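Local coordinates for transcriptional regulator, LacI family protein (PDB 3K9C) that probably binds cis-regulatory DNA to control transcription, as LacI-family regulators with a periplasmic-binding-protein-like sensor region generally do, at residues B[13-19]-B[42-48]; B[68-74]-B[89-95]. Residues are numbered along the deposited sequence.

Contacts 1 and 2 are two parallel strand pairings in one mixed sheet, following each other along the chain, with centres about 10 Å apart. They are joined because strand 13-20 also pairs with strand 67-73: Gly16 N lies 2.9 Å from Ala69 O and Gly16 O 2.7 Å from Ile71 N, both probable hydrogen bonds. Each pairing belongs to a beta-alpha-beta unit and is largely buried. Contact 1 includes strand 42-49, the outermost in this chain on its side of the sheet, and combines apolar packing with charged groups and the second subunit. Contact 2 lies further inside, is almost wholly aliphatic, and is touched by no other chain of the assembly.

Contact 1 of 2, residues B[13-19]-B[42-48]; sequences RLLGVVF and YDVMLSA
Leu15, Val17 and Phe19 of strand 13-19 share one sheet face with Tyr42, Val44, Leu46 and Ala48, packed partly against helix 24-39. Val17 (t) sets CG2 3.6 Å from Val44 CG1; Phe19 (p) brings CE2 to 3.9 Å from Leu46 CB and 4.0 Å from Ala48 CB. Both extended strands run parallel at 33°, axes 4.6 Å apart, in the register Leu14-Asp43 through Phe19-Ala48. Leu15 N to Asp43 O (3.0 Å), Met45 N to Leu15 O (3.0 Å), Val17 N to Met45 O (2.9 Å) and Ser47 N to Val17 O (3.0 Å) form the parallel ladder of a beta-alpha-beta crossover. Outward, Asp43 N bonds Arg13 O (2.9 Å), and Arg13 CG lies over the Tyr42 ring. Arg13 NE reaches Tyr42 OH weakly (3.5 Å) but forms a salt bridge with Glu68; Asp43 forms one with Arg64 of the second subunit. Backbone bonds and apolar packing thus join the strands, while the charges reach mainly beyond the pair.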
ATOM      1  N   ARG B  13      11.125  25.365   7.670  1.00 52.18           N
ATOM      2  CA  ARG B  13      10.952  25.422   6.221  1.00 50.16           C
ATOM      3  C   ARG B  13      10.270  24.171   5.662  1.00 47.55           C
ATOM      4  O   ARG B  13      10.652  23.042   5.983  1.00 45.69           O
ATOM      5  CB  ARG B  13      12.316  25.647   5.565  1.00 52.02           C
ATOM      6  CG  ARG B  13      13.168  26.666   6.326  1.00 55.31           C
ATOM      7  CD  ARG B  13      14.422  27.085   5.570  1.00 57.74           C
ATOM      8  NE  ARG B  13      14.132  28.012   4.478  1.00 61.14           N
ATOM      9  CZ  ARG B  13      13.562  29.205   4.634  1.00 62.46           C
ATOM     10  NH1 ARG B  13      13.213  29.629   5.842  1.00 63.29           N
ATOM     11  NH2 ARG B  13      13.343  29.978   3.578  1.00 63.24           N
ATOM     12  N   LEU B  14       9.266  24.391   4.814  1.00 43.62           N
ATOM     13  CA  LEU B  14       8.481  23.311   4.231  1.00 41.06           C
ATOM     14  C   LEU B  14       8.754  22.951   2.785  1.00 38.49           C
ATOM     15  O   LEU B  14       8.969  23.818   1.939  1.00 39.48           O
ATOM     16  CB  LEU B  14       6.984  23.628   4.327  1.00 43.52           C
ATOM     17  CG  LEU B  14       6.314  23.902   5.673  1.00 46.00           C
ATOM     18  CD1 LEU B  14       6.547  22.724   6.613  1.00 46.20           C
ATOM     19  CD2 LEU B  14       6.863  25.189   6.261  1.00 47.22           C
ATOM     20  N   LEU B  15       8.730  21.652   2.514  1.00 33.69           N
ATOM     21  CA  LEU B  15       8.885  21.131   1.166  1.00 30.59           C
ATOM     22  C   LEU B  15       7.586  20.372   0.885  1.00 28.11           C
ATOM     23  O   LEU B  15       7.181  19.502   1.662  1.00 26.85           O
ATOM     24  CB  LEU B  15      10.078  20.185   1.060  1.00 29.28           C
ATOM     25  CG  LEU B  15      11.456  20.841   0.939  1.00 30.44           C
ATOM     26  CD1 LEU B  15      12.480  19.775   0.553  1.00 29.47           C
ATOM     27  CD2 LEU B  15      11.418  21.933  -0.120  1.00 26.89           C
ATOM     28  N   GLY B  16       6.926  20.725  -0.209  1.00 25.23           N
ATOM     29  CA  GLY B  16       5.681  20.071  -0.552  1.00 23.67           C
ATOM     30  C   GLY B  16       5.904  18.808  -1.352  1.00 22.12           C
ATOM     31  O   GLY B  16       6.731  18.781  -2.261  1.00 23.06           O
ATOM     32  N   VAL B  17       5.170  17.756  -1.016  1.00 21.85           N
ATOM     33  CA  VAL B  17       5.304  16.493  -1.740  1.00 20.18           C
ATOM     34  C   VAL B  17       3.947  15.923  -2.164  1.00 18.66           C
ATOM     35  O   VAL B  17       3.112  15.608  -1.323  1.00 19.79           O
ATOM     36  CB  VAL B  17       6.035  15.430  -0.875  1.00 19.31           C
ATOM     37  CG1 VAL B  17       6.161  14.119  -1.647  1.00 14.48           C
ATOM     38  CG2 VAL B  17       7.402  15.941  -0.471  1.00 18.90           C
ATOM     39  N   VAL B  18       3.725  15.804  -3.469  1.00 19.62           N
ATOM     40  CA  VAL B  18       2.480  15.233  -3.986  1.00 18.34           C
ATOM     41  C   VAL B  18       2.770  13.758  -4.312  1.00 18.42           C
ATOM     42  O   VAL B  18       3.760  13.456  -4.980  1.00 18.25           O
ATOM     43  CB  VAL B  18       2.030  15.987  -5.262  1.00 18.55           C
ATOM     44  CG1 VAL B  18       0.734  15.403  -5.805  1.00 17.20           C
ATOM     45  CG2 VAL B  18       1.828  17.471  -4.937  1.00 20.88           C
ATOM     46  N   PHE B  19       1.927  12.839  -3.838  1.00 18.26           N
ATOM     47  CA  PHE B  19       2.143  11.406  -4.091  1.00 17.95           C
ATOM     48  C   PHE B  19       0.840  10.613  -4.135  1.00 20.33           C
ATOM     49  O   PHE B  19      -0.181  11.047  -3.596  1.00 20.57           O
ATOM     50  CB  PHE B  19       3.039  10.797  -3.004  1.00 16.53           C
ATOM     51  CG  PHE B  19       2.311  10.490  -1.733  1.00 19.72           C
ATOM     52  CD1 PHE B  19       2.026   9.177  -1.382  1.00 20.29           C
ATOM     53  CD2 PHE B  19       1.887  11.515  -0.897  1.00 18.97           C
ATOM     54  CE1 PHE B  19       1.327   8.888  -0.212  1.00 20.08           C
ATOM     55  CE2 PHE B  19       1.191  11.241   0.268  1.00 19.84           C
ATOM     56  CZ  PHE B  19       0.910   9.927   0.614  1.00 23.27           C
ATOM     57  N   TYR B  42      14.572  20.407   7.000  1.00 32.44           N
ATOM     58  CA  TYR B  42      13.293  20.742   6.386  1.00 32.67           C
ATOM     59  C   TYR B  42      12.173  19.809   6.805  1.00 32.26           C
ATOM     60  O   TYR B  42      12.396  18.629   7.072  1.00 32.48           O
ATOM     61  CB  TYR B  42      13.411  20.696   4.865  1.00 33.28           C
ATOM     62  CG  TYR B  42      13.936  21.957   4.250  1.00 35.56           C
ATOM     63  CD1 TYR B  42      13.071  22.863   3.639  1.00 37.68           C
ATOM     64  CD2 TYR B  42      15.301  22.252   4.271  1.00 37.16           C
ATOM     65  CE1 TYR B  42      13.547  24.030   3.058  1.00 37.73           C
ATOM     66  CE2 TYR B  42      15.788  23.426   3.696  1.00 38.08           C
ATOM     67  CZ  TYR B  42      14.904  24.305   3.090  1.00 39.48           C
ATOM     68  OH  TYR B  42      15.374  25.450   2.496  1.00 43.00           O
ATOM     69  N   ASP B  43      10.963  20.348   6.865  1.00 30.99           N
ATOM     70  CA  ASP B  43       9.815  19.533   7.195  1.00 30.86           C
ATOM     71  C   ASP B  43       9.135  19.215   5.872  1.00 29.31           C
ATOM     72  O   ASP B  43       9.391  19.855   4.854  1.00 26.73           O
ATOM     73  CB  ASP B  43       8.850  20.272   8.120  1.00 33.69           C
ATOM     74  CG  ASP B  43       9.298  20.249   9.567  1.00 38.63           C
ATOM     75  OD1 ASP B  43       9.669  19.164  10.061  1.00 40.22           O
ATOM     76  OD2 ASP B  43       9.274  21.312  10.217  1.00 42.76           O
ATOM     77  N   VAL B  44       8.266  18.220   5.882  1.00 28.55           N
ATOM     78  CA  VAL B  44       7.592  17.848   4.662  1.00 26.05           C
ATOM     79  C   VAL B  44       6.098  17.902   4.832  1.00 26.93           C
ATOM     80  O   VAL B  44       5.558  17.472   5.852  1.00 26.64           O
ATOM     81  CB  VAL B  44       7.995  16.428   4.209  1.00 25.41           C
ATOM     82  CG1 VAL B  44       7.075  15.955   3.089  1.00 25.60           C
ATOM     83  CG2 VAL B  44       9.440  16.430   3.723  1.00 22.57           C
HETATM   84  N   MSE B  45       5.434  18.452   3.825  1.00 27.76           N
HETATM   85  CA  MSE B  45       3.988  18.517   3.835  1.00 29.48           C
HETATM   86  C   MSE B  45       3.512  17.642   2.676  1.00 25.38           C
HETATM   87  O   MSE B  45       3.802  17.925   1.520  1.00 24.20           O
HETATM   88  CB  MSE B  45       3.510  19.953   3.637  1.00 36.45           C
HETATM   89  CG  MSE B  45       2.142  20.195   4.223  1.00 48.05           C
HETATM   90 SE   MSE B  45       1.148  21.452   3.148  1.00 66.32          SE
HETATM   91  CE  MSE B  45      -0.276  20.269   2.552  1.00 59.00           C
ATOM     92  N   LEU B  46       2.815  16.564   3.001  1.00 22.08           N
ATOM     93  CA  LEU B  46       2.292  15.658   1.991  1.00 22.61           C
ATOM     94  C   LEU B  46       0.917  16.131   1.563  1.00 22.43           C
ATOM     95  O   LEU B  46       0.187  16.727   2.349  1.00 21.82           O
ATOM     96  CB  LEU B  46       2.118  14.256   2.565  1.00 22.52           C
ATOM     97  CG  LEU B  46       3.288  13.554   3.232  1.00 22.03           C
ATOM     98  CD1 LEU B  46       2.772  12.313   3.954  1.00 21.12           C
ATOM     99  CD2 LEU B  46       4.320  13.210   2.189  1.00 20.92           C
ATOM    100  N   SER B  47       0.583  15.862   0.308  1.00 21.52           N
ATOM    101  CA  SER B  47      -0.727  16.168  -0.249  1.00 21.05           C
ATOM    102  C   SER B  47      -0.945  14.937  -1.104  1.00 21.01           C
ATOM    103  O   SER B  47      -0.204  14.703  -2.067  1.00 21.17           O
ATOM    104  CB  SER B  47      -0.698  17.418  -1.119  1.00 21.28           C
ATOM    105  OG  SER B  47      -2.008  17.715  -1.577  1.00 21.04           O
ATOM    106  N   ALA B  48      -1.952  14.145  -0.755  1.00 18.07           N
ATOM    107  CA  ALA B  48      -2.194  12.900  -1.465  1.00 18.96           C
ATOM    108  C   ALA B  48      -3.136  12.934  -2.657  1.00 19.77           C
ATOM    109  O   ALA B  48      -4.113  13.683  -2.686  1.00 20.84           O
ATOM    110  CB  ALA B  48      -2.672  11.841  -0.476  1.00 19.80           C
TER

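Contact 2 of 2, residues B[68-74]-B[89-95]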
ATOM      1  N   GLU B  68       8.232  25.896   0.038  1.00 38.50           N
ATOM      2  CA  GLU B  68       9.291  26.596  -0.689  1.00 37.59           C
ATOM      3  C   GLU B  68       9.628  25.872  -1.982  1.00 35.69           C
ATOM      4  O   GLU B  68      10.464  26.319  -2.768  1.00 36.24           O
ATOM      5  CB  GLU B  68      10.544  26.702   0.175  1.00 38.51           C
ATOM      6  CG  GLU B  68      10.418  27.689   1.314  1.00 42.37           C
ATOM      7  CD  GLU B  68      11.629  27.674   2.218  1.00 44.60           C
ATOM      8  OE1 GLU B  68      12.763  27.709   1.690  1.00 44.78           O
ATOM      9  OE2 GLU B  68      11.443  27.631   3.454  1.00 45.95           O
ATOM     10  N   ALA B  69       8.969  24.741  -2.190  1.00 31.74           N
ATOM     11  CA  ALA B  69       9.176  23.946  -3.382  1.00 29.56           C
ATOM     12  C   ALA B  69       8.110  22.868  -3.417  1.00 28.44           C
ATOM     13  O   ALA B  69       7.533  22.518  -2.387  1.00 28.23           O
ATOM     14  CB  ALA B  69      10.567  23.318  -3.364  1.00 30.39           C
ATOM     15  N   ALA B  70       7.845  22.356  -4.609  1.00 26.32           N
ATOM     16  CA  ALA B  70       6.862  21.305  -4.787  1.00 26.39           C
ATOM     17  C   ALA B  70       7.518  20.149  -5.519  1.00 24.70           C
ATOM     18  O   ALA B  70       8.013  20.317  -6.632  1.00 25.42           O
ATOM     19  CB  ALA B  70       5.662  21.821  -5.587  1.00 24.76           C
ATOM     20  N   ILE B  71       7.535  18.988  -4.871  1.00 25.36           N
ATOM     21  CA  ILE B  71       8.094  17.768  -5.443  1.00 24.22           C
ATOM     22  C   ILE B  71       6.914  16.851  -5.798  1.00 25.05           C
ATOM     23  O   ILE B  71       6.186  16.384  -4.914  1.00 22.64           O
ATOM     24  CB  ILE B  71       8.993  17.055  -4.427  1.00 26.05           C
ATOM     25  CG1 ILE B  71      10.209  17.923  -4.113  1.00 25.80           C
ATOM     26  CG2 ILE B  71       9.412  15.693  -4.967  1.00 25.50           C
ATOM     27  CD1 ILE B  71      11.027  17.415  -2.959  1.00 29.29           C
ATOM     28  N   LEU B  72       6.718  16.606  -7.091  1.00 24.53           N
ATOM     29  CA  LEU B  72       5.615  15.767  -7.549  1.00 23.50           C
ATOM     30  C   LEU B  72       6.094  14.366  -7.936  1.00 23.17           C
ATOM     31  O   LEU B  72       6.880  14.204  -8.872  1.00 21.79           O
ATOM     32  CB  LEU B  72       4.920  16.415  -8.756  1.00 24.43           C
ATOM     33  CG  LEU B  72       4.549  17.907  -8.699  1.00 27.40           C
ATOM     34  CD1 LEU B  72       3.749  18.268  -9.951  1.00 26.62           C
ATOM     35  CD2 LEU B  72       3.738  18.219  -7.457  1.00 27.61           C
ATOM     36  N   LEU B  73       5.619  13.352  -7.221  1.00 21.21           N
ATOM     37  CA  LEU B  73       6.011  11.982  -7.535  1.00 21.73           C
ATOM     38  C   LEU B  73       5.153  11.397  -8.662  1.00 22.01           C
ATOM     39  O   LEU B  73       3.939  11.297  -8.540  1.00 20.51           O
ATOM     40  CB  LEU B  73       5.899  11.099  -6.291  1.00 22.65           C
ATOM     41  CG  LEU B  73       6.569  11.588  -5.007  1.00 23.12           C
ATOM     42  CD1 LEU B  73       6.621  10.433  -3.997  1.00 22.39           C
ATOM     43  CD2 LEU B  73       7.972  12.098  -5.305  1.00 23.44           C
ATOM     44  N   GLY B  74       5.795  11.029  -9.766  1.00 23.79           N
ATOM     45  CA  GLY B  74       5.075  10.454 -10.893  1.00 25.10           C
ATOM     46  C   GLY B  74       3.872  11.256 -11.363  1.00 27.55           C
ATOM     47  O   GLY B  74       2.839  10.688 -11.705  1.00 29.87           O
ATOM     48  N   VAL B  89       5.944  28.446  -7.687  1.00 37.56           N
ATOM     49  CA  VAL B  89       6.929  27.922  -6.761  1.00 36.49           C
ATOM     50  C   VAL B  89       7.886  26.996  -7.488  1.00 34.91           C
ATOM     51  O   VAL B  89       7.504  26.350  -8.466  1.00 35.60           O
ATOM     52  CB  VAL B  89       6.232  27.129  -5.635  1.00 37.92           C
ATOM     53  CG1 VAL B  89       5.493  25.922  -6.233  1.00 38.52           C
ATOM     54  CG2 VAL B  89       7.248  26.678  -4.593  1.00 38.95           C
ATOM     55  N   PRO B  90       9.153  26.939  -7.043  1.00 33.09           N
ATOM     56  CA  PRO B  90      10.089  26.041  -7.725  1.00 31.31           C
ATOM     57  C   PRO B  90       9.496  24.630  -7.662  1.00 29.91           C
ATOM     58  O   PRO B  90       8.944  24.227  -6.630  1.00 28.20           O
ATOM     59  CB  PRO B  90      11.361  26.182  -6.895  1.00 32.29           C
ATOM     60  CG  PRO B  90      11.294  27.615  -6.442  1.00 33.55           C
ATOM     61  CD  PRO B  90       9.846  27.745  -6.021  1.00 32.48           C
ATOM     62  N   ALA B  91       9.598  23.892  -8.761  1.00 28.02           N
ATOM     63  CA  ALA B  91       9.039  22.544  -8.819  1.00 27.11           C
ATOM     64  C   ALA B  91       9.991  21.518  -9.423  1.00 26.03           C
ATOM     65  O   ALA B  91      10.818  21.837 -10.277  1.00 26.16           O
ATOM     66  CB  ALA B  91       7.723  22.566  -9.602  1.00 24.57           C
ATOM     67  N   LEU B  92       9.848  20.277  -8.965  1.00 26.86           N
ATOM     68  CA  LEU B  92      10.661  19.157  -9.421  1.00 26.13           C
ATOM     69  C   LEU B  92       9.811  17.888  -9.450  1.00 26.27           C
ATOM     70  O   LEU B  92       9.096  17.575  -8.489  1.00 24.95           O
ATOM     71  CB  LEU B  92      11.858  18.966  -8.480  1.00 25.49           C
ATOM     72  CG  LEU B  92      12.915  17.907  -8.803  1.00 26.29           C
ATOM     73  CD1 LEU B  92      14.253  18.358  -8.222  1.00 27.45           C
ATOM     74  CD2 LEU B  92      12.514  16.549  -8.231  1.00 25.07           C
ATOM     75  N   VAL B  93       9.873  17.170 -10.564  1.00 25.27           N
ATOM     76  CA  VAL B  93       9.121  15.934 -10.710  1.00 26.28           C
ATOM     77  C   VAL B  93      10.049  14.744 -10.469  1.00 26.30           C
ATOM     78  O   VAL B  93      11.256  14.826 -10.711  1.00 25.36           O
ATOM     79  CB  VAL B  93       8.505  15.809 -12.124  1.00 26.27           C
ATOM     80  CG1 VAL B  93       7.617  17.018 -12.411  1.00 25.79           C
ATOM     81  CG2 VAL B  93       9.605  15.678 -13.170  1.00 28.55           C
ATOM     82  N   VAL B  94       9.478  13.646  -9.985  1.00 24.78           N
ATOM     83  CA  VAL B  94      10.247  12.439  -9.729  1.00 22.92           C
ATOM     84  C   VAL B  94       9.712  11.259 -10.533  1.00 24.39           C
ATOM     85  O   VAL B  94       8.506  11.135 -10.740  1.00 23.98           O
ATOM     86  CB  VAL B  94      10.210  12.060  -8.238  1.00 21.48           C
ATOM     87  CG1 VAL B  94      10.986  10.776  -8.011  1.00 20.01           C
ATOM     88  CG2 VAL B  94      10.815  13.169  -7.401  1.00 19.61           C
ATOM     89  N   ALA B  95      10.623  10.400 -10.980  1.00 24.54           N
ATOM     90  CA  ALA B  95      10.274   9.202 -11.735  1.00 26.35           C
ATOM     91  C   ALA B  95       9.807   9.485 -13.155  1.00 27.54           C
ATOM     92  O   ALA B  95       9.161   8.647 -13.776  1.00 29.88           O
ATOM     93  CB  ALA B  95       9.209   8.411 -10.986  1.00 23.67           C
TER
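This is a parallel strand pairing inside the mixed sheet of a periplasmic-binding-protein-like fold, joining the two strands of the beta-alpha-beta unit formed by strand 67-73, helix 79-86 and strand 91-94. The axes lie 4.6 Å apart at only 18°, and the register runs from Ala70-Ala91 to Leu73-Val94. Five backbone bonds make the ladder: Ala70 N to Pro90 O and Leu92 N to Ala70 O at 3.0 Å, then Leu72 N to Leu92 O, Val94 N to Leu72 O and Gly74 N to Val94 O at 2.9 Å. CA-H...O contacts support it, the shortest being Ile71 CA to Leu92 O at 3.2 Å.

Aliphatic packing is richest on the face bearing Ile71, Leu73, Leu92 and Val94, where Val94 CG2 meets Ile71 CG2 at 3.8 Å and Val94 CB meets Leu73 CD2 at 3.7 Å. At the start of the pair, Val89 CG2 comes within 3.5 Å of Ala69 N. At the other end, Gly74 and Ala95 both adopt positive phi, so both chains turn out of the extended conformation.

Helix 24-39 covers Leu73 and Val94, helix 240-255 also touches Leu92 and Val94, and Phe77 of the following loop meets Leu72 on the opposite face. Strand 13-20 completes the surroundings, hydrogen-bonding along the other edge of strand 67-73 through Gly16 and Val18.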